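Local coordinates for protein iron transport multicopper oxidase FET3 (Saccharomyces cerevisiae, PDB 1ZPU) that oxidises ferrous to ferric iron with molecular oxygen, using four bound copper ions, for high-affinity iron uptake into the yeast cell, at residues Pro82-Pro85 against Gly86-Met89; His144-Val147 against Thr148-Thr151. All coordinates share one frame; numbering follows the deposited sequence.

Contact 1. Residues Pro82-Pro85 against Gly86-Met89; sequences PIAP and GSTM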
ATOM      1  N   PRO A  82      -4.274  10.167  15.698  1.00 69.48           N
ATOM      2  CA  PRO A  82      -4.284  11.037  14.514  1.00 69.29           C
ATOM      3  C   PRO A  82      -3.738  12.429  14.794  1.00 69.14           C
ATOM      4  O   PRO A  82      -3.874  12.923  15.923  1.00 69.30           O
ATOM      5  CB  PRO A  82      -5.777  11.154  14.183  1.00 69.35           C
ATOM      6  CG  PRO A  82      -6.430  10.021  14.869  1.00 69.42           C
ATOM      7  CD  PRO A  82      -5.649   9.843  16.122  1.00 69.68           C
ATOM      8  N   ILE A  83      -3.137  13.053  13.780  1.00 68.78           N
ATOM      9  CA  ILE A  83      -2.635  14.414  13.920  1.00 68.74           C
ATOM     10  C   ILE A  83      -3.764  15.420  13.746  1.00 68.82           C
ATOM     11  O   ILE A  83      -4.313  15.568  12.657  1.00 68.80           O
ATOM     12  CB  ILE A  83      -1.498  14.755  12.937  1.00 68.77           C
ATOM     13  CG1 ILE A  83      -0.381  13.727  13.014  1.00 68.60           C
ATOM     14  CG2 ILE A  83      -0.931  16.144  13.222  1.00 68.08           C
ATOM     15  CD1 ILE A  83       0.411  13.626  11.732  1.00 68.53           C
ATOM     16  N   ALA A  84      -4.091  16.108  14.835  1.00 68.82           N
ATOM     17  CA  ALA A  84      -5.151  17.113  14.845  1.00 68.85           C
ATOM     18  C   ALA A  84      -4.719  18.399  14.140  1.00 68.83           C
ATOM     19  O   ALA A  84      -3.530  18.716  14.116  1.00 68.88           O
ATOM     20  CB  ALA A  84      -5.561  17.419  16.278  1.00 68.88           C
ATOM     21  N   PRO A  85      -5.682  19.141  13.556  1.00 68.77           N
ATOM     22  CA  PRO A  85      -5.378  20.451  12.980  1.00 68.81           C
ATOM     23  C   PRO A  85      -4.578  21.336  13.932  1.00 68.84           C
ATOM     24  O   PRO A  85      -4.960  21.498  15.092  1.00 69.10           O
ATOM     25  CB  PRO A  85      -6.763  21.052  12.729  1.00 68.66           C
ATOM     26  CG  PRO A  85      -7.643  19.881  12.511  1.00 68.47           C
ATOM     27  CD  PRO A  85      -7.102  18.779  13.375  1.00 68.56           C
ATOM     28  N   GLY A  86      -3.471  21.886  13.440  1.00 68.83           N
ATOM     29  CA  GLY A  86      -2.583  22.733  14.230  1.00 68.70           C
ATOM     30  C   GLY A  86      -1.382  22.005  14.808  1.00 68.72           C
ATOM     31  O   GLY A  86      -0.350  22.624  15.080  1.00 68.62           O
ATOM     32  N   SER A  87      -1.515  20.692  14.990  1.00 68.77           N
ATOM     33  CA  SER A  87      -0.478  19.885  15.629  1.00 68.92           C
ATOM     34  C   SER A  87       0.645  19.459  14.678  1.00 68.99           C
ATOM     35  O   SER A  87       0.479  19.439  13.457  1.00 69.01           O
ATOM     36  CB  SER A  87      -1.094  18.679  16.338  1.00 68.91           C
ATOM     37  OG  SER A  87      -1.865  19.094  17.464  1.00 69.36           O
ATOM     38  N   THR A  88       1.795  19.141  15.262  1.00 69.03           N
ATOM     39  CA  THR A  88       2.989  18.761  14.520  1.00 68.86           C
ATOM     40  C   THR A  88       3.521  17.444  15.062  1.00 68.81           C
ATOM     41  O   THR A  88       3.915  17.366  16.220  1.00 68.90           O
ATOM     42  CB  THR A  88       4.121  19.816  14.685  1.00 68.90           C
ATOM     43  OG1 THR A  88       3.672  21.103  14.244  1.00 68.83           O
ATOM     44  CG2 THR A  88       5.373  19.410  13.897  1.00 69.03           C
ATOM     45  N   MET A  89       3.549  16.415  14.225  1.00 68.70           N
ATOM     46  CA  MET A  89       4.182  15.167  14.619  1.00 68.57           C
ATOM     47  C   MET A  89       5.569  15.031  13.985  1.00 68.69           C
ATOM     48  O   MET A  89       5.764  15.363  12.814  1.00 68.66           O
ATOM     49  CB  MET A  89       3.270  13.971  14.325  1.00 68.46           C
ATOM     50  CG  MET A  89       3.973  12.612  14.290  1.00 68.53           C
ATOM     51  SD  MET A  89       3.026  11.177  14.854  1.00 67.94           S
ATOM     52  CE  MET A  89       1.366  11.591  14.383  1.00 68.71           C
TER

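Contact 2. Residues His144-Val147 against Thr148-Thr151; sequences HDLV and TDLT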
ATOM      1  N   HIS A 144     -12.286  13.529  -9.871  1.00 69.00           N
ATOM      2  CA  HIS A 144     -12.641  14.941  -9.979  1.00 68.92           C
ATOM      3  C   HIS A 144     -13.292  15.476  -8.725  1.00 69.09           C
ATOM      4  O   HIS A 144     -13.435  16.677  -8.560  1.00 69.51           O
ATOM      5  CB  HIS A 144     -13.588  15.123 -11.145  1.00 68.90           C
ATOM      6  CG  HIS A 144     -12.890  15.142 -12.460  1.00 69.42           C
ATOM      7  ND1 HIS A 144     -13.460  15.673 -13.600  1.00 69.53           N
ATOM      8  CD2 HIS A 144     -11.645  14.741 -12.806  1.00 66.95           C
ATOM      9  CE1 HIS A 144     -12.600  15.575 -14.597  1.00 68.22           C
ATOM     10  NE2 HIS A 144     -11.496  15.011 -14.141  1.00 68.25           N
ATOM     11  N   ASP A 145     -13.719  14.577  -7.854  1.00 69.27           N
ATOM     12  CA  ASP A 145     -14.263  14.957  -6.578  1.00 69.51           C
ATOM     13  C   ASP A 145     -13.328  14.479  -5.483  1.00 69.35           C
ATOM     14  O   ASP A 145     -12.676  13.448  -5.622  1.00 69.46           O
ATOM     15  CB  ASP A 145     -15.653  14.350  -6.397  1.00 70.01           C
ATOM     16  CG  ASP A 145     -16.661  14.862  -7.432  1.00 72.01           C
ATOM     17  OD1 ASP A 145     -17.394  15.858  -7.151  1.00 73.31           O
ATOM     18  OD2 ASP A 145     -16.718  14.263  -8.531  1.00 74.15           O
ATOM     19  N   LEU A 146     -13.270  15.233  -4.392  1.00 69.39           N
ATOM     20  CA  LEU A 146     -12.484  14.864  -3.223  1.00 69.36           C
ATOM     21  C   LEU A 146     -13.047  13.616  -2.570  1.00 69.24           C
ATOM     22  O   LEU A 146     -14.238  13.331  -2.661  1.00 69.10           O
ATOM     23  CB  LEU A 146     -12.492  15.991  -2.200  1.00 69.87           C
ATOM     24  CG  LEU A 146     -11.908  17.347  -2.576  1.00 70.70           C
ATOM     25  CD1 LEU A 146     -12.935  18.202  -3.334  1.00 72.22           C
ATOM     26  CD2 LEU A 146     -11.537  18.019  -1.291  1.00 71.66           C
ATOM     27  N   VAL A 147     -12.180  12.873  -1.893  1.00 69.19           N
ATOM     28  CA  VAL A 147     -12.589  11.636  -1.260  1.00 69.07           C
ATOM     29  C   VAL A 147     -13.667  11.870  -0.203  1.00 69.25           C
ATOM     30  O   VAL A 147     -14.637  11.128  -0.140  1.00 69.26           O
ATOM     31  CB  VAL A 147     -11.387  10.895  -0.738  1.00 68.61           C
ATOM     32  CG1 VAL A 147     -11.793   9.599  -0.114  1.00 69.32           C
ATOM     33  CG2 VAL A 147     -10.499  10.613  -1.887  1.00 69.03           C
ATOM     34  N   THR A 148     -13.521  12.929   0.579  1.00 69.49           N
ATOM     35  CA  THR A 148     -14.523  13.292   1.569  1.00 69.88           C
ATOM     36  C   THR A 148     -15.945  13.289   1.000  1.00 69.93           C
ATOM     37  O   THR A 148     -16.864  12.732   1.625  1.00 69.93           O
ATOM     38  CB  THR A 148     -14.139  14.621   2.268  1.00 70.34           C
ATOM     39  OG1 THR A 148     -13.355  14.310   3.429  1.00 71.00           O
ATOM     40  CG2 THR A 148     -15.372  15.466   2.673  1.00 69.87           C
ATOM     41  N   ASP A 149     -16.102  13.869  -0.194  1.00 69.96           N
ATOM     42  CA  ASP A 149     -17.399  13.940  -0.873  1.00 70.12           C
ATOM     43  C   ASP A 149     -17.898  12.607  -1.443  1.00 69.85           C
ATOM     44  O   ASP A 149     -19.088  12.270  -1.309  1.00 69.88           O
ATOM     45  CB  ASP A 149     -17.367  15.037  -1.926  1.00 70.45           C
ATOM     46  CG  ASP A 149     -17.320  16.415  -1.301  1.00 72.11           C
ATOM     47  OD1 ASP A 149     -17.893  16.573  -0.196  1.00 74.40           O
ATOM     48  OD2 ASP A 149     -16.719  17.338  -1.892  1.00 74.29           O
ATOM     49  N   LEU A 150     -16.986  11.846  -2.046  1.00 69.32           N
ATOM     50  CA  LEU A 150     -17.324  10.534  -2.575  1.00 69.10           C
ATOM     51  C   LEU A 150     -17.755   9.573  -1.473  1.00 69.26           C
ATOM     52  O   LEU A 150     -18.704   8.807  -1.657  1.00 69.42           O
ATOM     53  CB  LEU A 150     -16.169   9.948  -3.395  1.00 69.02           C
ATOM     54  CG  LEU A 150     -15.748  10.762  -4.626  1.00 68.29           C
ATOM     55  CD1 LEU A 150     -14.503  10.217  -5.242  1.00 65.53           C
ATOM     56  CD2 LEU A 150     -16.878  10.849  -5.643  1.00 67.10           C
ATOM     57  N   THR A 151     -17.075   9.637  -0.332  1.00 69.24           N
ATOM     58  CA  THR A 151     -17.365   8.791   0.821  1.00 69.47           C
ATOM     59  C   THR A 151     -18.826   8.880   1.266  1.00 69.53           C
ATOM     60  O   THR A 151     -19.394   7.896   1.736  1.00 69.56           O
ATOM     61  CB  THR A 151     -16.472   9.194   2.005  1.00 69.58           C
ATOM     62  OG1 THR A 151     -15.099   9.082   1.616  1.00 70.26           O
ATOM     63  CG2 THR A 151     -16.726   8.312   3.234  1.00 69.94           C
TER

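Contact 1. Residues Pro82-Pro85 against Gly86-Met89
A84 and S87 are the ends of a type II beta turn, with P85 and G86 at its corners, that leads into strand 88-94 of the first plastocyanin-like domain. One backbone hydrogen bond closes it: S87 N donates to A84 O at 3.0 Å, fairly straight, with 157° at the hydrogen. At the phi of 97° that G86 adopts, a CB would press on P85 O, so a residue without a side chain suits this corner.

The apolar contacts lie between the two arms of the loop. I83 turns its side chain inward there: with CG2 anti to its backbone N, that methyl reaches S87 O at 3.6 Å and S87 CB at 4.0 Å, while CD1 lies 3.9 Å from M89 CB. M89, its chain bent at chi2 and chi3, also touches V499 of helix 494-502. With an alanine here in place of I83, the CG2 methyl beside S87 and the CD1 carbon against M89 CB are gone, which is likely to open a gap between the two arms and take away one of the walls around M89.

The polar end of S87 serves another part of the fold, its OG hydrogen-bonding S502 OG, while S87 CB stays 3.3 Å from A84 O.

Contact 2. Residues His144-Val147 against Thr148-Thr151
D145 opens the contact by laying its CB against the end of L150, 3.8 Å from CD2, while its carbonyl O faces the other methyl of the same leucine, CD1, at 3.7 Å. With CG anti to its carbonyl carbon (chi1 -61°), L150 carries this fork back over the chain that precedes the helix; it also touches W467 of helix 466-470.

L146 comes next, in the N-cap position. Its O accepts a straight bond from L150 N at 3.2 Å and a weak one from D149 N. Its side chain runs alongside that of D149, both pointing the same way, with CD1 4.1 Å from OD2.

V147 begins the helix, and its N donates to D114 OD2. Two donors from T151 grip V147 O. The backbone N comes in at 2.9 Å, nearly in line with the C=O, whereas OG1 reaches the same oxygen at 2.7 Å from above the carbonyl plane, 50° out of it. OG1 can do so because it stands beside its own backbone N (chi1 -58°), so V147 O takes two bonds, and the hydroxyl spends its hydrogen inside the helix. V147 also packs on W467.

Together these bonds make the first turn of helix 147-154, with a threonine hydroxyl folded back onto the carbonyl four residues earlier, as is common in alpha helices.

How the contacts relate
Following the chain from the N terminus, contact 1 comes first: its turn closes the end of the loop between strands 60-62 and 88-94 in the first plastocyanin-like domain. The chain then passes through strands 100-105, 117-123 and 133-142 before contact 2 starts helix 147-154 in the second. The two lie in series, neither nested nor crossed, their centres about 22 Å apart and their nearest atoms about 12 Å apart, without touching. Each also reaches elsewhere: residues 82-89 meet strand 43-49 and helix 494-502, whereas residues 144-151 meet the loop at E113 and D114 and helix 466-470, whose H468 binds the type 1 copper.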